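Local coordinates for endoglucanase family 5 (Clostridium acetobutylicum ATCC 824, PDB 6PZ7), which probably hydrolyses internal beta-1,4 linkages in cellulose and related plant polysaccharides, acting as a broad-specificity endoglucanase, at residues A[14-19]-A[95-100]; A[74-79]-A[129-134]; A[84-89]-A[133-138]; A[141-146]-A[176-181]. All blocks are in the same frame, centred on the assembly; numbering follows the deposited sequence.

Interaction 1. Residues A[14-19]-A[95-100]; sequences NDMKVG and YAILNT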
loop_
_atom_site.group_PDB
_atom_site.type_symbol
_atom_site.label_atom_id
_atom_site.label_comp_id
_atom_site.label_asym_id
_atom_site.label_seq_id
_atom_site.Cartn_x
_atom_site.Cartn_y
_atom_site.Cartn_z
ATOM N N ASN A 14 11.317 -5.347 8.860
ATOM C CA ASN A 14 11.908 -4.534 9.911
ATOM C C ASN A 14 12.771 -3.434 9.319
ATOM O O ASN A 14 12.764 -2.296 9.803
ATOM C CB ASN A 14 12.739 -5.435 10.826
ATOM C CG ASN A 14 11.891 -6.360 11.662
ATOM O OD1 ASN A 14 10.689 -6.163 11.788
ATOM N ND2 ASN A 14 12.515 -7.384 12.221
ATOM N N ASP A 15 13.531 -3.740 8.280
ATOM C CA ASP A 15 14.421 -2.764 7.668
ATOM C C ASP A 15 13.637 -1.627 7.009
ATOM O O ASP A 15 14.103 -0.485 6.952
ATOM C CB ASP A 15 15.324 -3.477 6.656
ATOM C CG ASP A 15 16.601 -2.723 6.346
ATOM O OD1 ASP A 15 17.207 -2.181 7.309
ATOM O OD2 ASP A 15 17.070 -2.724 5.195
ATOM N N MET A 16 12.442 -1.915 6.505
ATOM C CA MET A 16 11.602 -0.899 5.884
ATOM C C MET A 16 11.248 0.210 6.868
ATOM O O MET A 16 11.076 1.359 6.449
ATOM C CB MET A 16 10.314 -1.546 5.347
ATOM C CG MET A 16 10.503 -2.413 4.108
ATOM S SD MET A 16 9.123 -3.487 3.735
ATOM C CE MET A 16 7.966 -2.298 3.071
ATOM N N LYS A 17 11.112 -0.150 8.160
ATOM C CA LYS A 17 10.989 0.765 9.307
ATOM C C LYS A 17 9.636 1.473 9.394
ATOM O O LYS A 17 8.860 1.204 10.309
ATOM C CB LYS A 17 12.118 1.810 9.310
ATOM C CG LYS A 17 12.134 2.726 10.561
ATOM C CD LYS A 17 12.945 4.022 10.364
ATOM C CE LYS A 17 12.557 5.052 11.436
ATOM N NZ LYS A 17 13.318 6.328 11.318
ATOM N N VAL A 18 9.387 2.402 8.492
ATOM C CA VAL A 18 8.170 3.211 8.462
ATOM C C VAL A 18 8.163 3.872 7.096
ATOM O O VAL A 18 9.212 4.239 6.547
ATOM C CB VAL A 18 8.128 4.230 9.610
ATOM C CG1 VAL A 18 9.236 5.282 9.502
ATOM C CG2 VAL A 18 6.748 4.866 9.700
ATOM N N GLY A 19 6.981 3.999 6.522
ATOM C CA GLY A 19 6.839 4.491 5.161
ATOM C C GLY A 19 5.867 5.648 5.001
ATOM O O GLY A 19 5.055 5.972 5.891
ATOM N N TYR A 95 13.505 1.922 0.648
ATOM C CA TYR A 95 12.660 0.940 -0.019
ATOM C C TYR A 95 11.584 1.649 -0.811
ATOM O O TYR A 95 11.042 2.666 -0.363
ATOM C CB TYR A 95 11.991 -0.005 1.012
ATOM C CG TYR A 95 12.957 -0.982 1.614
ATOM C CD1 TYR A 95 13.732 -0.645 2.728
ATOM C CD2 TYR A 95 13.115 -2.246 1.077
ATOM C CE1 TYR A 95 14.635 -1.543 3.267
ATOM C CE2 TYR A 95 14.028 -3.152 1.601
ATOM C CZ TYR A 95 14.804 -2.783 2.679
ATOM O OH TYR A 95 15.708 -3.716 3.165
ATOM N N ALA A 96 11.272 1.110 -1.995
ATOM C CA ALA A 96 10.176 1.565 -2.834
ATOM C C ALA A 96 9.202 0.403 -2.979
ATOM O O ALA A 96 9.626 -0.720 -3.286
ATOM C CB ALA A 96 10.676 1.994 -4.218
ATOM N N ILE A 97 7.904 0.650 -2.782
ATOM C CA ILE A 97 6.844 -0.326 -3.064
ATOM C C ILE A 97 6.130 0.127 -4.320
ATOM O O ILE A 97 5.594 1.240 -4.359
ATOM C CB ILE A 97 5.846 -0.467 -1.890
ATOM C CG1 ILE A 97 6.514 -0.907 -0.594
ATOM C CG2 ILE A 97 4.727 -1.460 -2.303
ATOM C CD1 ILE A 97 5.618 -0.659 0.621
ATOM N N LEU A 98 6.132 -0.699 -5.358
ATOM C CA LEU A 98 5.482 -0.410 -6.631
ATOM C C LEU A 98 4.308 -1.362 -6.779
ATOM O O LEU A 98 4.498 -2.582 -6.689
ATOM C CB LEU A 98 6.486 -0.603 -7.770
ATOM C CG LEU A 98 5.938 -0.404 -9.168
ATOM C CD1 LEU A 98 5.515 1.011 -9.430
ATOM C CD2 LEU A 98 6.936 -0.832 -10.223
ATOM N N ASN A 99 3.115 -0.826 -7.031
ATOM C CA ASN A 99 1.914 -1.683 -7.072
ATOM C C ASN A 99 1.132 -1.544 -8.372
ATOM O O ASN A 99 1.534 -0.860 -9.324
ATOM C CB ASN A 99 1.017 -1.467 -5.847
ATOM C CG ASN A 99 0.175 -0.219 -5.904
ATOM O OD1 ASN A 99 0.177 0.502 -6.891
ATOM N ND2 ASN A 99 -0.592 0.035 -4.840
ATOM N N THR A 100 -0.012 -2.262 -8.421
ATOM C CA THR A 100 -1.176 -1.825 -9.180
ATOM C C THR A 100 -2.181 -1.257 -8.185
ATOM O O THR A 100 -2.244 -1.699 -7.035
ATOM C CB THR A 100 -1.817 -2.950 -10.005
ATOM O OG1 THR A 100 -2.458 -3.934 -9.158
ATOM C CG2 THR A 100 -0.814 -3.662 -10.913
#
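Tyr95 meets Asp15 and Met16 at the N-terminal end of a (beta/alpha)8 barrel, where helix 9-16 lies against the start of strand 95-99. Asp15 CG is turned anti to the backbone N (chi1 -158°), which carries the carboxylate to the edge of the ring. There Tyr95 OH donates to Asp15 OD2 over 2.6 Å, using the anti lone pair of that oxygen, with the carboxylate and ring planes almost perpendicular. Met16 comes over a face, crossing the tyrosine side chain at about a right angle: Met16 CG lies 3.9 Å from the Tyr95 ring centroid in a CH-pi contact, and SD adds a longer Met-aromatic approach. The phenol is thus gripped at its edge and packed on a face, which probably limits how it can tilt. His138 also meets this ring, and Met16 touches Ile140 of the neighbouring strand 139-142. The thioether chain bends at its last torsion (chi3 75°) and sends its methyl deeper, where Met16 CE rests 3.8 Å from Ile97 CD1.

Interaction 2. Residues A[74-79]-A[129-134]; sequences IDQAWL and ANRFKD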
loop_
_atom_site.group_PDB
_atom_site.type_symbol
_atom_site.label_atom_id
_atom_site.label_comp_id
_atom_site.label_asym_id
_atom_site.label_seq_id
_atom_site.Cartn_x
_atom_site.Cartn_y
_atom_site.Cartn_z
ATOM N N ILE A 74 1.512 -1.519 -22.235
ATOM C CA ILE A 74 1.614 -0.372 -21.338
ATOM C C ILE A 74 2.368 0.736 -22.074
ATOM O O ILE A 74 3.463 0.526 -22.604
ATOM C CB ILE A 74 2.333 -0.731 -20.017
ATOM C CG1 ILE A 74 1.613 -1.856 -19.282
ATOM C CG2 ILE A 74 2.414 0.518 -19.125
ATOM C CD1 ILE A 74 2.295 -2.307 -18.005
ATOM N N ASP A 75 1.792 1.924 -22.081
ATOM C CA ASP A 75 2.441 3.062 -22.723
ATOM C C ASP A 75 3.872 3.245 -22.222
ATOM O O ASP A 75 4.117 3.385 -21.011
ATOM C CB ASP A 75 1.610 4.311 -22.436
ATOM C CG ASP A 75 2.259 5.588 -22.907
ATOM O OD1 ASP A 75 3.214 5.533 -23.706
ATOM O OD2 ASP A 75 1.832 6.659 -22.442
ATOM N N GLN A 76 4.827 3.302 -23.144
ATOM C CA GLN A 76 6.225 3.425 -22.757
ATOM C C GLN A 76 6.502 4.713 -21.996
ATOM O O GLN A 76 7.324 4.722 -21.072
ATOM C CB GLN A 76 7.101 3.360 -24.012
ATOM C CG GLN A 76 8.573 3.468 -23.771
ATOM C CD GLN A 76 9.378 3.303 -25.053
ATOM O OE1 GLN A 76 9.652 2.179 -25.488
ATOM N NE2 GLN A 76 9.736 4.426 -25.677
ATOM N N ALA A 77 5.889 5.819 -22.395
ATOM C CA ALA A 77 6.151 7.060 -21.682
ATOM C C ALA A 77 5.663 6.984 -20.246
ATOM O O ALA A 77 6.240 7.615 -19.358
ATOM C CB ALA A 77 5.465 8.222 -22.392
ATOM N N TRP A 78 4.575 6.277 -19.988
ATOM C CA TRP A 78 4.109 6.100 -18.619
ATOM C C TRP A 78 5.097 5.269 -17.829
ATOM O O TRP A 78 5.444 5.629 -16.693
ATOM C CB TRP A 78 2.723 5.468 -18.621
ATOM C CG TRP A 78 2.126 5.258 -17.248
ATOM C CD1 TRP A 78 1.919 4.071 -16.631
ATOM C CD2 TRP A 78 1.671 6.258 -16.332
ATOM N NE1 TRP A 78 1.349 4.252 -15.403
ATOM C CE2 TRP A 78 1.173 5.594 -15.191
ATOM C CE3 TRP A 78 1.612 7.653 -16.387
ATOM C CZ2 TRP A 78 0.618 6.286 -14.117
ATOM C CZ3 TRP A 78 1.060 8.337 -15.305
ATOM C CH2 TRP A 78 0.573 7.647 -14.188
ATOM N N LEU A 79 5.541 4.135 -18.378
ATOM C CA LEU A 79 6.546 3.343 -17.684
ATOM C C LEU A 79 7.789 4.164 -17.401
ATOM O O LEU A 79 8.406 4.032 -16.336
ATOM C CB LEU A 79 6.911 2.101 -18.488
ATOM C CG LEU A 79 6.038 0.875 -18.307
ATOM C CD1 LEU A 79 6.338 -0.124 -19.415
ATOM C CD2 LEU A 79 6.206 0.241 -16.940
ATOM N N ALA A 129 7.040 -6.094 -14.478
ATOM C CA ALA A 129 8.139 -6.860 -13.907
ATOM C C ALA A 129 9.356 -6.829 -14.815
ATOM O O ALA A 129 10.492 -6.647 -14.339
ATOM C CB ALA A 129 7.683 -8.287 -13.625
ATOM N N ASN A 130 9.162 -6.974 -16.127
ATOM C CA ASN A 130 10.294 -6.927 -17.044
ATOM C C ASN A 130 11.029 -5.595 -16.955
ATOM O O ASN A 130 12.269 -5.560 -16.924
ATOM C CB ASN A 130 9.792 -7.212 -18.466
ATOM C CG ASN A 130 10.874 -7.080 -19.521
ATOM O OD1 ASN A 130 10.859 -6.161 -20.347
ATOM N ND2 ASN A 130 11.824 -7.972 -19.483
ATOM N N ARG A 131 10.282 -4.484 -16.918
ATOM C CA ARG A 131 10.923 -3.177 -16.887
ATOM C C ARG A 131 11.772 -3.006 -15.634
ATOM O O ARG A 131 12.843 -2.374 -15.678
ATOM C CB ARG A 131 9.876 -2.062 -16.975
ATOM C CG ARG A 131 10.436 -0.667 -16.713
ATOM C CD ARG A 131 11.482 -0.258 -17.755
ATOM N NE ARG A 131 10.843 0.153 -19.004
ATOM C CZ ARG A 131 10.607 1.422 -19.357
ATOM N NH1 ARG A 131 10.954 2.431 -18.562
ATOM N NH2 ARG A 131 10.007 1.671 -20.518
ATOM N N PHE A 132 11.314 -3.547 -14.505
ATOM C CA PHE A 132 11.941 -3.310 -13.209
ATOM C C PHE A 132 12.767 -4.489 -12.698
ATOM O O PHE A 132 13.186 -4.493 -11.536
ATOM C CB PHE A 132 10.847 -2.892 -12.205
ATOM C CG PHE A 132 10.297 -1.511 -12.473
ATOM C CD1 PHE A 132 10.976 -0.402 -11.983
ATOM C CD2 PHE A 132 9.180 -1.323 -13.244
ATOM C CE1 PHE A 132 10.533 0.876 -12.281
ATOM C CE2 PHE A 132 8.712 -0.052 -13.512
ATOM C CZ PHE A 132 9.423 1.056 -13.049
ATOM N N LYS A 133 13.121 -5.422 -13.573
ATOM C CA LYS A 133 13.673 -6.703 -13.137
ATOM C C LYS A 133 15.062 -6.587 -12.518
ATOM O O LYS A 133 15.449 -7.463 -11.721
ATOM C CB LYS A 133 13.723 -7.692 -14.315
ATOM C CG LYS A 133 14.733 -7.352 -15.392
ATOM C CD LYS A 133 14.482 -8.136 -16.688
ATOM C CE LYS A 133 14.581 -9.628 -16.457
ATOM N NZ LYS A 133 14.215 -10.397 -17.687
ATOM N N ASP A 134 15.836 -5.566 -12.883
ATOM C CA ASP A 134 17.225 -5.493 -12.451
ATOM C C ASP A 134 17.440 -4.735 -11.145
ATOM O O ASP A 134 18.565 -4.682 -10.641
ATOM C CB ASP A 134 18.112 -4.893 -13.533
ATOM C CG ASP A 134 18.309 -5.802 -14.734
ATOM O OD1 ASP A 134 18.143 -7.031 -14.636
ATOM O OD2 ASP A 134 18.697 -5.250 -15.774
#
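Arg131 sets out with CG anti to its own N (chi1 170°) and then bends twice, at chi2 63° and chi3 78°, so that its guanidinium comes to lie beside Leu79 on the facing helix. This is one of two deposited conformers, so the placement of the group is not unique. In it, Leu79 CB sits over one face of the guanidinium, 3.7 Å from Arg131 NH2, toward the rim of the flat group. Gln76 approaches differently: its CG lies at the edge, in the guanidinium plane, 4.0 Å from Arg131 NH2. Helix 76-91 thus offers the guanidinium two carbon atoms, Leu79 CB and Gln76 CG, while Arg131 NH1 donates to Asn80 OD1, just beyond Leu79. Deeper in, Leu79 CD2 reaches Phe132 CE2 at 4.3 Å, a looser apolar touch. Helix 76-91 is capped by Asp75, whose OD1 accepts from Ala77 N at 3.0 Å. The pair joins the first turn of helix 76-91 to the last turn of helix 111-132, two helices of the barrel's outer layer, and Phe132 continues inward onto Leu139 and Phe141 of strand 139-142.

Interaction 3. Residues A[84-89]-A[133-138]; sequences EVVNYV and KDYDSH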
loop_
_atom_site.group_PDB
_atom_site.type_symbol
_atom_site.label_atom_id
_atom_site.label_comp_id
_atom_site.label_asym_id
_atom_site.label_seq_id
_atom_site.Cartn_x
_atom_site.Cartn_y
_atom_site.Cartn_z
ATOM N N GLU A 84 11.142 7.006 -13.318
ATOM C CA GLU A 84 11.746 8.219 -12.766
ATOM C C GLU A 84 11.420 8.355 -11.276
ATOM O O GLU A 84 12.277 8.695 -10.451
ATOM C CB GLU A 84 11.260 9.474 -13.509
ATOM C CG GLU A 84 11.776 9.621 -14.910
ATOM C CD GLU A 84 11.295 10.835 -15.644
ATOM O OE1 GLU A 84 10.406 11.571 -15.177
ATOM O OE2 GLU A 84 11.843 11.111 -16.744
ATOM N N VAL A 85 10.155 8.118 -10.903
ATOM C CA VAL A 85 9.700 8.257 -9.518
ATOM C C VAL A 85 10.281 7.153 -8.648
ATOM O O VAL A 85 10.785 7.410 -7.549
ATOM C CB VAL A 85 8.165 8.345 -9.464
ATOM C CG1 VAL A 85 7.721 8.398 -8.027
ATOM C CG2 VAL A 85 7.679 9.555 -10.230
ATOM N N VAL A 86 10.278 5.912 -9.131
ATOM C CA VAL A 86 10.974 4.836 -8.437
ATOM C C VAL A 86 12.420 5.226 -8.179
ATOM O O VAL A 86 12.943 5.021 -7.076
ATOM C CB VAL A 86 10.868 3.530 -9.232
ATOM C CG1 VAL A 86 11.844 2.487 -8.726
ATOM C CG2 VAL A 86 9.458 3.023 -9.201
ATOM N N ASN A 87 13.098 5.791 -9.180
ATOM C CA ASN A 87 14.490 6.180 -9.008
ATOM C C ASN A 87 14.676 7.259 -7.964
ATOM O O ASN A 87 15.702 7.245 -7.276
ATOM C CB ASN A 87 15.152 6.555 -10.337
ATOM C CG ASN A 87 15.610 5.337 -11.118
ATOM O OD1 ASN A 87 15.638 4.214 -10.587
ATOM N ND2 ASN A 87 15.992 5.551 -12.370
ATOM N N TYR A 88 13.761 8.226 -7.826
ATOM C CA TYR A 88 13.915 9.210 -6.750
ATOM C C TYR A 88 14.089 8.481 -5.421
ATOM O O TYR A 88 14.907 8.861 -4.577
ATOM C CB TYR A 88 12.691 10.146 -6.651
ATOM C CG TYR A 88 12.338 11.018 -7.829
ATOM C CD1 TYR A 88 13.258 11.460 -8.748
ATOM C CD2 TYR A 88 11.018 11.423 -7.995
ATOM C CE1 TYR A 88 12.872 12.252 -9.816
ATOM C CE2 TYR A 88 10.623 12.198 -9.049
ATOM C CZ TYR A 88 11.562 12.625 -9.966
ATOM O OH TYR A 88 11.150 13.405 -11.037
ATOM N N VAL A 89 13.216 7.494 -5.183
ATOM C CA VAL A 89 13.192 6.762 -3.920
ATOM C C VAL A 89 14.449 5.896 -3.765
ATOM O O VAL A 89 15.142 5.912 -2.728
ATOM C CB VAL A 89 11.900 5.921 -3.833
ATOM C CG1 VAL A 89 11.901 5.079 -2.567
ATOM C CG2 VAL A 89 10.670 6.820 -3.861
ATOM N N LYS A 133 13.121 -5.422 -13.573
ATOM C CA LYS A 133 13.673 -6.703 -13.137
ATOM C C LYS A 133 15.062 -6.587 -12.518
ATOM O O LYS A 133 15.449 -7.463 -11.721
ATOM C CB LYS A 133 13.723 -7.692 -14.315
ATOM C CG LYS A 133 14.733 -7.352 -15.392
ATOM C CD LYS A 133 14.482 -8.136 -16.688
ATOM C CE LYS A 133 14.581 -9.628 -16.457
ATOM N NZ LYS A 133 14.215 -10.397 -17.687
ATOM N N ASP A 134 15.836 -5.566 -12.883
ATOM C CA ASP A 134 17.225 -5.493 -12.451
ATOM C C ASP A 134 17.440 -4.735 -11.145
ATOM O O ASP A 134 18.565 -4.682 -10.641
ATOM C CB ASP A 134 18.112 -4.893 -13.533
ATOM C CG ASP A 134 18.309 -5.802 -14.734
ATOM O OD1 ASP A 134 18.143 -7.031 -14.636
ATOM O OD2 ASP A 134 18.697 -5.250 -15.774
ATOM N N TYR A 135 16.412 -4.145 -10.563
ATOM C CA TYR A 135 16.552 -3.478 -9.266
ATOM C C TYR A 135 16.893 -4.508 -8.186
ATOM O O TYR A 135 16.473 -5.676 -8.256
ATOM C CB TYR A 135 15.255 -2.727 -8.906
ATOM C CG TYR A 135 15.111 -1.443 -9.678
ATOM C CD1 TYR A 135 14.564 -1.423 -10.953
ATOM C CD2 TYR A 135 15.539 -0.216 -9.142
ATOM C CE1 TYR A 135 14.496 -0.237 -11.681
ATOM C CE2 TYR A 135 15.438 0.955 -9.863
ATOM C CZ TYR A 135 14.910 0.918 -11.123
ATOM O OH TYR A 135 14.796 2.054 -11.895
ATOM N N ASP A 136 17.549 -4.049 -7.127
ATOM C CA ASP A 136 17.861 -4.914 -5.982
ATOM C C ASP A 136 16.645 -5.033 -5.060
ATOM O O ASP A 136 15.544 -4.588 -5.378
ATOM C CB ASP A 136 19.159 -4.492 -5.291
ATOM C CG ASP A 136 19.067 -3.223 -4.516
ATOM O OD1 ASP A 136 18.010 -2.765 -4.110
ATOM O OD2 ASP A 136 20.181 -2.623 -4.321
ATOM N N SER A 137 16.851 -5.642 -3.898
ATOM C CA SER A 137 15.751 -5.980 -3.002
ATOM C C SER A 137 15.125 -4.783 -2.332
ATOM O O SER A 137 14.108 -4.938 -1.640
ATOM C CB SER A 137 16.223 -6.965 -1.937
ATOM O OG SER A 137 17.151 -6.364 -1.068
ATOM N N HIS A 138 15.661 -3.573 -2.525
ATOM C CA HIS A 138 14.975 -2.383 -2.035
ATOM C C HIS A 138 13.731 -2.046 -2.838
ATOM O O HIS A 138 12.919 -1.243 -2.376
ATOM C CB HIS A 138 15.906 -1.175 -1.958
ATOM C CG HIS A 138 16.917 -1.314 -0.867
ATOM N ND1 HIS A 138 18.106 -1.993 -1.043
ATOM C CD2 HIS A 138 16.877 -0.939 0.432
ATOM C CE1 HIS A 138 18.786 -1.979 0.093
ATOM N NE2 HIS A 138 18.058 -1.362 1.005
#
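The hydrogen bond from Tyr135 OH to Asn87 OD1, 2.7 Å long, is unusual in its approach: the hydroxyl stands 35° out of the carbonyl plane, off either lone pair, although the amide oxygen lies in the plane of the tyrosine ring. Asn87 CG is anti to its carbonyl carbon (chi1 -81°), which brings OD1 round the helix to the phenol end. Beside this polar pair, Val86 CG1 comes obliquely to the ring, 4.1 Å from Tyr135 CE2. The loop is also shaped from within. Asp136 OD1 accepts from His138 N at 2.9 Å, an Asx turn, and from His138 ND1 at 3.2 Å; both donors reach the oxygen from the same face of the carboxylate, and OD1 lies in the imidazole plane. Together Asn87 and Val86 fasten the loop between helix 111-132 and strand 139-142 to helix 76-91 of the barrel's outer layer. The phenol spends its proton on an amide oxygen, so the tie is polar but neutral, set beside a valine methyl.

Interaction 4. Residues A[141-146]-A[176-181]; sequences FQTLNE and NTIRST. Unlike the reference sequence in segment 141-146: Gln142 (reference Glu). With EDO (1,2-ethanediol), chain C.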
loop_
_atom_site.group_PDB
_atom_site.type_symbol
_atom_site.label_atom_id
_atom_site.label_comp_id
_atom_site.label_asym_id
_atom_site.label_seq_id
_atom_site.Cartn_x
_atom_site.Cartn_y
_atom_site.Cartn_z
ATOM N N PHE A 141 7.549 -5.352 -5.057
ATOM C CA PHE A 141 6.329 -5.303 -5.846
ATOM C C PHE A 141 5.147 -5.636 -4.949
ATOM O O PHE A 141 5.231 -6.560 -4.145
ATOM C CB PHE A 141 6.353 -6.296 -7.025
ATOM C CG PHE A 141 7.362 -6.007 -8.108
ATOM C CD1 PHE A 141 7.941 -4.781 -8.293
ATOM C CD2 PHE A 141 7.721 -7.022 -8.961
ATOM C CE1 PHE A 141 8.877 -4.580 -9.309
ATOM C CE2 PHE A 141 8.668 -6.842 -9.951
ATOM C CZ PHE A 141 9.214 -5.617 -10.163
ATOM N N GLN A 142 4.030 -4.932 -5.115
ATOM C CA GLN A 142 2.782 -5.236 -4.422
ATOM C C GLN A 142 1.777 -5.569 -5.532
ATOM O O GLN A 142 1.503 -4.748 -6.410
ATOM C CB GLN A 142 2.359 -4.042 -3.593
ATOM C CG GLN A 142 0.978 -4.133 -3.002
ATOM C CD GLN A 142 0.525 -2.805 -2.405
ATOM O OE1 GLN A 142 -0.551 -2.274 -2.790
ATOM N NE2 GLN A 142 1.262 -2.280 -1.526
ATOM N N THR A 143 1.260 -6.787 -5.524
ATOM C CA THR A 143 0.529 -7.296 -6.687
ATOM C C THR A 143 -0.720 -6.500 -7.007
ATOM O O THR A 143 -0.988 -6.199 -8.178
ATOM C CB THR A 143 0.180 -8.771 -6.448
ATOM O OG1 THR A 143 -0.547 -8.856 -5.234
ATOM C CG2 THR A 143 1.418 -9.657 -6.415
ATOM N N LEU A 144 -1.495 -6.178 -5.968
ATOM C CA LEU A 144 -2.815 -5.588 -6.039
ATOM C C LEU A 144 -2.951 -4.655 -4.850
ATOM O O LEU A 144 -2.327 -4.867 -3.803
ATOM C CB LEU A 144 -3.894 -6.666 -5.950
ATOM C CG LEU A 144 -3.845 -7.807 -6.979
ATOM C CD1 LEU A 144 -4.794 -8.905 -6.586
ATOM C CD2 LEU A 144 -4.189 -7.252 -8.346
ATOM N N ASN A 145 -3.828 -3.649 -4.968
ATOM C CA ASN A 145 -4.040 -2.676 -3.890
ATOM C C ASN A 145 -5.163 -3.131 -2.956
ATOM O O ASN A 145 -4.907 -3.705 -1.892
ATOM C CB ASN A 145 -4.345 -1.308 -4.512
ATOM C CG ASN A 145 -4.740 -0.302 -3.475
ATOM O OD1 ASN A 145 -4.090 -0.205 -2.448
ATOM N ND2 ASN A 145 -5.766 0.466 -3.723
ATOM N N GLU A 146 -6.411 -2.885 -3.334
ATOM C CA GLU A 146 -7.590 -3.259 -2.560
ATOM C C GLU A 146 -8.550 -4.011 -3.479
ATOM O O GLU A 146 -9.628 -3.515 -3.856
ATOM C CB GLU A 146 -8.249 -2.018 -1.980
ATOM C CG GLU A 146 -7.366 -1.371 -0.909
ATOM C CD GLU A 146 -7.951 -0.175 -0.245
ATOM O OE1 GLU A 146 -9.057 0.277 -0.635
ATOM O OE2 GLU A 146 -7.307 0.403 0.678
ATOM N N ASN A 176 3.599 -15.583 -9.923
ATOM C CA ASN A 176 4.240 -16.447 -10.910
ATOM C C ASN A 176 4.753 -15.635 -12.104
ATOM O O ASN A 176 5.834 -15.898 -12.641
ATOM C CB ASN A 176 3.270 -17.522 -11.397
ATOM C CG ASN A 176 3.110 -18.680 -10.414
ATOM O OD1 ASN A 176 3.939 -18.899 -9.558
ATOM N ND2 ASN A 176 2.029 -19.429 -10.576
ATOM N N THR A 177 3.964 -14.666 -12.557
ATOM C CA THR A 177 4.371 -13.828 -13.687
ATOM C C THR A 177 5.621 -13.027 -13.348
ATOM O O THR A 177 6.564 -12.959 -14.138
ATOM C CB THR A 177 3.237 -12.895 -14.079
ATOM O OG1 THR A 177 2.093 -13.653 -14.490
ATOM C CG2 THR A 177 3.605 -11.947 -15.190
ATOM N N ILE A 178 5.651 -12.413 -12.166
ATOM C CA ILE A 178 6.839 -11.690 -11.724
ATOM C C ILE A 178 8.040 -12.615 -11.745
ATOM O O ILE A 178 9.111 -12.288 -12.294
ATOM C CB ILE A 178 6.589 -11.090 -10.326
ATOM C CG1 ILE A 178 5.593 -9.923 -10.406
ATOM C CG2 ILE A 178 7.916 -10.675 -9.695
ATOM C CD1 ILE A 178 4.914 -9.590 -9.110
ATOM N N ARG A 179 7.935 -13.745 -11.062
ATOM C CA ARG A 179 9.102 -14.617 -10.915
ATOM C C ARG A 179 9.585 -15.155 -12.261
ATOM O O ARG A 179 10.794 -15.334 -12.451
ATOM C CB ARG A 179 8.777 -15.753 -9.956
ATOM C CG ARG A 179 8.439 -15.298 -8.523
ATOM C CD ARG A 179 9.521 -15.631 -7.536
ATOM N NE ARG A 179 9.171 -15.265 -6.180
ATOM C CZ ARG A 179 9.507 -14.118 -5.576
ATOM N NH1 ARG A 179 10.207 -13.195 -6.225
ATOM N NH2 ARG A 179 9.121 -13.871 -4.337
ATOM N N SER A 180 8.666 -15.359 -13.208
ATOM C CA SER A 180 8.993 -15.919 -14.512
ATOM C C SER A 180 9.902 -15.013 -15.315
ATOM O O SER A 180 10.563 -15.481 -16.253
ATOM C CB SER A 180 7.707 -16.165 -15.302
ATOM O OG SER A 180 7.191 -14.960 -15.847
ATOM N N THR A 181 9.933 -13.731 -15.003
ATOM C CA THR A 181 10.773 -12.795 -15.753
ATOM C C THR A 181 12.248 -12.837 -15.353
ATOM O O THR A 181 13.091 -12.252 -16.075
ATOM C CB THR A 181 10.231 -11.366 -15.646
ATOM O OG1 THR A 181 10.273 -10.905 -14.279
ATOM C CG2 THR A 181 8.823 -11.267 -16.162
HETATM C C1 EDO C . -9.999 3.157 1.289
HETATM O O1 EDO C . -9.573 2.798 -0.036
HETATM C C2 EDO C . -8.846 3.085 2.272
HETATM O O2 EDO C . -8.525 1.724 2.567
#
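Ile178 of helix 161-180 packs against Phe141 of strand 139-142, the last turn of the helix presenting it to the strand. Asn176 is exposed and leads into the turn with its backbone O, which accepts from Ser180 N. Thr177 follows, buried. Ile178 makes the contact. Its CG2 lies anti to the backbone N because chi1 is -71°, and this branch meets the rim of the Phe141 ring in plane, 3.7 Å from Phe141 CD2. The other branch, CG1-CD1, belongs to a side chain that slides past that of Phe141 in the opposite direction, so that Ile178 CD1 lies 3.8 Å from Phe141 CD2 and, more loosely, 4.4 Å from Thr143 CG2. Arg179 turns to another partner, a salt bridge with Asp213. Ser180 OG donates back to Thr177 O at 2.7 Å, tilted from the carbonyl plane. Thr181 closes the turn: Thr181 OG1 donates to Ile178 O at 2.7 Å, and that oxygen also takes Thr181 N. At the far end of the strand segment, Glu146 OE1 and OE2 each accept from a hydroxyl of a 1,2-ethanediol, probably from the crystallisation liquor. The arrangement is that of a (beta/alpha)8 barrel, with helix packed outside a strand whose C-terminal end leads to an Asn-Glu pair, consistent with the acid/base site of family 5 enzymes.

Overall arrangement
All four contacts belong to one eight-stranded parallel barrel and cluster around strands 95-99 and 139-142, which are neighbours in the sheet. Interactions 1 and 3 have centres about 11 Å apart and are joined by Ala96 N and His138 O. Interactions 2 and 3, also about 11 Å apart, share helix 76-91 and meet where Phe132 packs on Val86. The centres of interactions 1 and 2 are about 19 Å apart, with Leu98 and Phe132 touching between them. Interaction 4 is centred about 13 Å from interaction 2 and about 15 Å from interactions 1 and 3. Along the chain, interaction 1 crosses 2 and 3, whereas interaction 4 opens after the others have closed. The contacts join consecutive beta-alpha units.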